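Local atomic coordinates of tyrosine--tRNA ligase (Archaeoglobus fulgidus, PDB entry 2CYB), a protein that probably activates tyrosine with ATP and transfers it to the acceptor end of tRNA(Tyr), working as a homodimeric class I aminoacyl-tRNA synthetase. Residues M51-L56 with K95-L100; N221-R226 with M310-A315. One frame throughout, in Å; residues are numbered along the deposited sequence.

Both contacts are buried inside this class I synthetase, their centres about 12 Å apart. Interaction 1 pairs two helices of the Rossmann fold; the Phe97 side chain lies about 9 Å from the bound tyrosine. Interaction 2 packs helix 297-319 against the chain that follows the KMSKS motif, with the Ser224 side chain about 9 Å from that of Ser217, a predicted ATP-binding residue. The two meet directly. Ala99 CB lies 3.4 Å from Ala315 O, Leu100 CD2 packs 4.0 Å from Ala315 CB, and Val96 CG1 approaches Val225 CG2 at 4.1 Å. Helix 83-99 thus touches both halves of interaction 2.

Interaction 1 (M51-L56 with K95-L100); sequences MTVQKL and KVFIAL
Val53 reaches from helix 47-61 to Phe97 of helix 83-99 and to Leu100 just along the chain, in a small apolar contact of 125 Å². From Val53 CA the bond to CB already points at the second helix, but CB itself stays behind its two methyls, which do the touching. CG2 goes to the phenyl ring. It is equally near both ends of one ring bond, 3.5 Å from Phe97 CD1 and 3.5 Å from Phe97 CE1, and approaches the ring obliquely. The other methyl, CG1, stands anti to the backbone N (chi1 163°) and runs toward Leu100, where Val53 CG1 ends 4.4 Å from Leu100 CB.

These helices belong to successive beta-alpha-beta crossovers of the Rossmann fold: helix 47-61 links strand 34-39 to strand 65-70, and helix 83-99 comes between strand 65-70 and strand 108-111. At the closest point of the backbones Val53 CA and Phe97 CA are 7.6 Å apart.

Phe97 gets to the valine by its ring rather than by its CB. With CG anti to the carbonyl carbon (chi1 -72°), the ring swings in toward helix 47-61 and also meets the ring of Tyr39, the planes inclined at about 30°. Tyr39, at the end of strand 34-39, touches Val53 too, and its OH is hydrogen-bonded to Thr52 OG1. Leu102, in the loop beyond, packs on both Val53 and Leu56.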
loop_
_atom_site.group_PDB
_atom_site.type_symbol
_atom_site.label_atom_id
_atom_site.label_comp_id
_atom_site.label_asym_id
_atom_site.label_seq_id
_atom_site.Cartn_x
_atom_site.Cartn_y
_atom_site.Cartn_z
ATOM N N MET A 51 -10.805 20.406 -19.423
ATOM C CA MET A 51 -11.210 21.286 -18.331
ATOM C C MET A 51 -9.965 21.719 -17.547
ATOM O O MET A 51 -9.730 22.916 -17.327
ATOM C CB MET A 51 -12.162 20.536 -17.398
ATOM C CG MET A 51 -12.551 21.287 -16.140
ATOM S SD MET A 51 -13.601 22.699 -16.497
ATOM C CE MET A 51 -14.761 21.949 -17.530
ATOM N N THR A 52 -9.169 20.738 -17.131
ATOM C CA THR A 52 -7.959 21.009 -16.367
ATOM C C THR A 52 -6.823 21.477 -17.261
ATOM O O THR A 52 -5.936 22.204 -16.816
ATOM C CB THR A 52 -7.514 19.770 -15.542
ATOM O OG1 THR A 52 -7.438 18.615 -16.388
ATOM C CG2 THR A 52 -8.498 19.509 -14.404
ATOM N N VAL A 53 -6.846 21.069 -18.524
ATOM C CA VAL A 53 -5.807 21.503 -19.448
ATOM C C VAL A 53 -5.933 23.011 -19.648
ATOM O O VAL A 53 -4.934 23.738 -19.626
ATOM C CB VAL A 53 -5.930 20.790 -20.807
ATOM C CG1 VAL A 53 -5.125 21.531 -21.864
ATOM C CG2 VAL A 53 -5.423 19.355 -20.681
ATOM N N GLN A 54 -7.164 23.480 -19.824
ATOM C CA GLN A 54 -7.409 24.906 -20.022
ATOM C C GLN A 54 -6.940 25.695 -18.806
ATOM O O GLN A 54 -6.391 26.786 -18.947
ATOM C CB GLN A 54 -8.902 25.171 -20.281
ATOM C CG GLN A 54 -9.273 26.661 -20.399
ATOM C CD GLN A 54 -8.619 27.350 -21.586
ATOM O OE1 GLN A 54 -7.998 28.404 -21.441
ATOM N NE2 GLN A 54 -8.763 26.763 -22.767
ATOM N N LYS A 55 -7.136 25.141 -17.613
ATOM C CA LYS A 55 -6.705 25.830 -16.408
ATOM C C LYS A 55 -5.180 25.922 -16.375
ATOM O O LYS A 55 -4.626 26.925 -15.927
ATOM C CB LYS A 55 -7.240 25.121 -15.160
ATOM C CG LYS A 55 -6.868 25.796 -13.847
ATOM C CD LYS A 55 -7.090 27.312 -13.891
ATOM C CE LYS A 55 -8.542 27.687 -14.171
ATOM N NZ LYS A 55 -8.713 29.167 -14.347
ATOM N N LEU A 56 -4.497 24.885 -16.858
ATOM C CA LEU A 56 -3.038 24.921 -16.891
ATOM C C LEU A 56 -2.573 26.011 -17.856
ATOM O O LEU A 56 -1.574 26.681 -17.598
ATOM C CB LEU A 56 -2.457 23.563 -17.309
ATOM C CG LEU A 56 -2.457 22.465 -16.235
ATOM C CD1 LEU A 56 -1.825 21.203 -16.796
ATOM C CD2 LEU A 56 -1.682 22.934 -15.005
ATOM N N LYS A 95 1.185 13.541 -26.683
ATOM C CA LYS A 95 0.982 14.139 -28.001
ATOM C C LYS A 95 -0.279 14.997 -28.024
ATOM O O LYS A 95 -0.276 16.116 -28.543
ATOM C CB LYS A 95 0.866 13.051 -29.069
ATOM C CG LYS A 95 2.125 12.233 -29.264
ATOM C CD LYS A 95 1.937 11.221 -30.380
ATOM C CE LYS A 95 3.221 10.456 -30.653
ATOM N NZ LYS A 95 3.065 9.509 -31.795
ATOM N N VAL A 96 -1.358 14.470 -27.455
ATOM C CA VAL A 96 -2.619 15.195 -27.426
ATOM C C VAL A 96 -2.517 16.472 -26.610
ATOM O O VAL A 96 -2.917 17.538 -27.074
ATOM C CB VAL A 96 -3.754 14.319 -26.855
ATOM C CG1 VAL A 96 -5.054 15.116 -26.795
ATOM C CG2 VAL A 96 -3.931 13.084 -27.716
ATOM N N PHE A 97 -1.988 16.368 -25.393
ATOM C CA PHE A 97 -1.854 17.542 -24.543
ATOM C C PHE A 97 -1.060 18.642 -25.240
ATOM O O PHE A 97 -1.368 19.827 -25.097
ATOM C CB PHE A 97 -1.202 17.175 -23.204
ATOM C CG PHE A 97 -2.103 16.380 -22.290
ATOM C CD1 PHE A 97 -3.394 16.820 -22.012
ATOM C CD2 PHE A 97 -1.656 15.201 -21.699
ATOM C CE1 PHE A 97 -4.233 16.096 -21.158
ATOM C CE2 PHE A 97 -2.486 14.472 -20.845
ATOM C CZ PHE A 97 -3.778 14.923 -20.575
ATOM N N ILE A 98 -0.039 18.247 -25.996
ATOM C CA ILE A 98 0.767 19.212 -26.735
ATOM C C ILE A 98 -0.123 19.833 -27.808
ATOM O O ILE A 98 -0.218 21.058 -27.929
ATOM C CB ILE A 98 1.972 18.530 -27.422
ATOM C CG1 ILE A 98 2.926 17.975 -26.363
ATOM C CG2 ILE A 98 2.699 19.532 -28.322
ATOM C CD1 ILE A 98 4.092 17.203 -26.931
ATOM N N ALA A 99 -0.786 18.969 -28.568
ATOM C CA ALA A 99 -1.677 19.392 -29.640
ATOM C C ALA A 99 -2.808 20.294 -29.150
ATOM O O ALA A 99 -3.328 21.102 -29.913
ATOM C CB ALA A 99 -2.250 18.171 -30.343
ATOM N N LEU A 100 -3.189 20.159 -27.882
ATOM C CA LEU A 100 -4.255 20.980 -27.316
ATOM C C LEU A 100 -3.749 22.351 -26.882
ATOM O O LEU A 100 -4.531 23.218 -26.485
ATOM C CB LEU A 100 -4.897 20.280 -26.120
ATOM C CG LEU A 100 -5.770 19.059 -26.410
ATOM C CD1 LEU A 100 -6.251 18.468 -25.094
ATOM C CD2 LEU A 100 -6.955 19.456 -27.284
#

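Interaction 2 (N221-R226 with M310-A315); sequences NYISVR and MLLEDA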
loop_
_atom_site.group_PDB
_atom_site.type_symbol
_atom_site.label_atom_id
_atom_site.label_comp_id
_atom_site.label_asym_id
_atom_site.label_seq_id
_atom_site.Cartn_x
_atom_site.Cartn_y
_atom_site.Cartn_z
ATOM N N ASN A 221 -21.608 9.420 -22.806
ATOM C CA ASN A 221 -22.247 10.729 -22.779
ATOM C C ASN A 221 -21.222 11.854 -22.641
ATOM O O ASN A 221 -21.356 12.733 -21.787
ATOM C CB ASN A 221 -23.254 10.781 -21.625
ATOM C CG ASN A 221 -22.626 10.433 -20.287
ATOM O OD1 ASN A 221 -21.593 9.767 -20.227
ATOM N ND2 ASN A 221 -23.257 10.871 -19.205
ATOM N N TYR A 222 -20.202 11.813 -23.491
ATOM C CA TYR A 222 -19.147 12.819 -23.486
ATOM C C TYR A 222 -18.523 12.922 -24.876
ATOM O O TYR A 222 -18.718 12.042 -25.717
ATOM C CB TYR A 222 -18.073 12.442 -22.459
ATOM C CG TYR A 222 -17.360 11.142 -22.766
ATOM C CD1 TYR A 222 -16.381 11.078 -23.755
ATOM C CD2 TYR A 222 -17.680 9.969 -22.081
ATOM C CE1 TYR A 222 -15.739 9.883 -24.058
ATOM C CE2 TYR A 222 -17.042 8.765 -22.377
ATOM C CZ TYR A 222 -16.073 8.730 -23.367
ATOM O OH TYR A 222 -15.436 7.548 -23.671
ATOM N N ILE A 223 -17.772 13.993 -25.108
ATOM C CA ILE A 223 -17.109 14.218 -26.390
ATOM C C ILE A 223 -15.602 13.994 -26.277
ATOM O O ILE A 223 -14.947 14.559 -25.403
ATOM C CB ILE A 223 -17.363 15.657 -26.893
ATOM C CG1 ILE A 223 -18.851 15.833 -27.206
ATOM C CG2 ILE A 223 -16.498 15.953 -28.115
ATOM C CD1 ILE A 223 -19.241 17.241 -27.589
ATOM N N SER A 224 -15.058 13.178 -27.171
ATOM C CA SER A 224 -13.631 12.877 -27.169
ATOM C C SER A 224 -12.920 13.697 -28.230
ATOM O O SER A 224 -13.529 14.088 -29.225
ATOM C CB SER A 224 -13.413 11.387 -27.442
ATOM O OG SER A 224 -14.222 10.599 -26.589
ATOM N N VAL A 225 -11.632 13.950 -28.023
ATOM C CA VAL A 225 -10.847 14.738 -28.976
ATOM C C VAL A 225 -10.706 14.022 -30.308
ATOM O O VAL A 225 -10.214 14.593 -31.282
ATOM C CB VAL A 225 -9.421 15.020 -28.452
ATOM C CG1 VAL A 225 -9.486 15.793 -27.147
ATOM C CG2 VAL A 225 -8.662 13.705 -28.278
ATOM N N ARG A 226 -11.137 12.768 -30.346
ATOM C CA ARG A 226 -11.036 11.967 -31.556
ATOM C C ARG A 226 -12.366 11.894 -32.307
ATOM O O ARG A 226 -12.422 11.377 -33.420
ATOM C CB ARG A 226 -10.556 10.562 -31.190
ATOM C CG ARG A 226 -9.829 9.823 -32.293
ATOM C CD ARG A 226 -9.372 8.450 -31.804
ATOM N NE ARG A 226 -8.665 7.700 -32.837
ATOM C CZ ARG A 226 -7.496 8.060 -33.357
ATOM N NH1 ARG A 226 -6.892 9.167 -32.942
ATOM N NH2 ARG A 226 -6.928 7.312 -34.296
ATOM N N MET A 310 -13.953 23.383 -34.456
ATOM C CA MET A 310 -12.800 24.167 -34.877
ATOM C C MET A 310 -11.652 23.847 -33.928
ATOM O O MET A 310 -10.504 23.686 -34.338
ATOM C CB MET A 310 -13.113 25.668 -34.826
ATOM C CG MET A 310 -14.100 26.133 -35.885
ATOM S SD MET A 310 -14.203 27.937 -35.993
ATOM C CE MET A 310 -15.330 28.266 -34.669
ATOM N N LEU A 311 -11.995 23.743 -32.652
ATOM C CA LEU A 311 -11.037 23.449 -31.594
ATOM C C LEU A 311 -10.355 22.094 -31.822
ATOM O O LEU A 311 -9.125 21.994 -31.812
ATOM C CB LEU A 311 -11.778 23.470 -30.250
ATOM C CG LEU A 311 -11.036 23.813 -28.960
ATOM C CD1 LEU A 311 -12.043 24.114 -27.865
ATOM C CD2 LEU A 311 -10.134 22.664 -28.559
ATOM N N LEU A 312 -11.162 21.060 -32.034
ATOM C CA LEU A 312 -10.651 19.710 -32.253
ATOM C C LEU A 312 -9.950 19.552 -33.593
ATOM O O LEU A 312 -8.935 18.857 -33.690
ATOM C CB LEU A 312 -11.788 18.694 -32.144
ATOM C CG LEU A 312 -12.306 18.377 -30.739
ATOM C CD1 LEU A 312 -12.722 19.645 -30.026
ATOM C CD2 LEU A 312 -13.479 17.419 -30.845
ATOM N N GLU A 313 -10.488 20.187 -34.629
ATOM C CA GLU A 313 -9.878 20.112 -35.950
ATOM C C GLU A 313 -8.461 20.654 -35.867
ATOM O O GLU A 313 -7.521 20.042 -36.371
ATOM C CB GLU A 313 -10.691 20.919 -36.966
ATOM C CG GLU A 313 -11.809 20.127 -37.614
ATOM C CD GLU A 313 -11.284 18.998 -38.487
ATOM O OE1 GLU A 313 -10.595 19.290 -39.490
ATOM O OE2 GLU A 313 -11.557 17.821 -38.170
ATOM N N ASP A 314 -8.314 21.806 -35.224
ATOM C CA ASP A 314 -7.007 22.419 -35.058
ATOM C C ASP A 314 -6.108 21.488 -34.242
ATOM O O ASP A 314 -4.918 21.346 -34.529
ATOM C CB ASP A 314 -7.149 23.762 -34.344
ATOM C CG ASP A 314 -5.815 24.434 -34.104
ATOM O OD1 ASP A 314 -5.123 24.759 -35.093
ATOM O OD2 ASP A 314 -5.457 24.638 -32.924
ATOM N N ALA A 315 -6.683 20.849 -33.227
ATOM C CA ALA A 315 -5.928 19.935 -32.379
ATOM C C ALA A 315 -5.364 18.795 -33.218
ATOM O O ALA A 315 -4.183 18.464 -33.122
ATOM C CB ALA A 315 -6.825 19.383 -31.264
#
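Leu312 carries the contact with one methyl, CD2, pushed into the chain at 223-225, which is extended through Ile223 and Ser224 and turns at Val225. Its nearest partner is a backbone oxygen, Ser224 O, at 3.7 Å, a packing contact. The same methyl lies 4.2 Å from Val225 CA and 4.3 Å from Ile223 CG2. CG stands beside the backbone N (chi1 -75°), and CD2, anti to CA, carries the leucine's tip well clear of its helix.

What fixes the chain beneath it comes largely from the HIGH region. Ile223 makes a backbone hydrogen bond with Leu47 and Val225 makes one with Ile45, while the Glu44 carboxylate takes Ser224 OG on OE1 and Tyr222 OH on OE2. Ser224 OG also lies in the plane of the Tyr222 ring, at its edge. Further back, Asn221 holds the KMSKS loop: OD1 bonds to Ser216 N, ND2 to Lys214 O. The segment therefore ties together the two signature motifs of class I synthetases.

Around this core, helix 229-237 meets Leu312 through Val232 and Ile223 through Ile236, Met50 of helix 47-61 packs on Val225, and helix 83-99 lies alongside, which puts the loop among these three helices and helix 297-319.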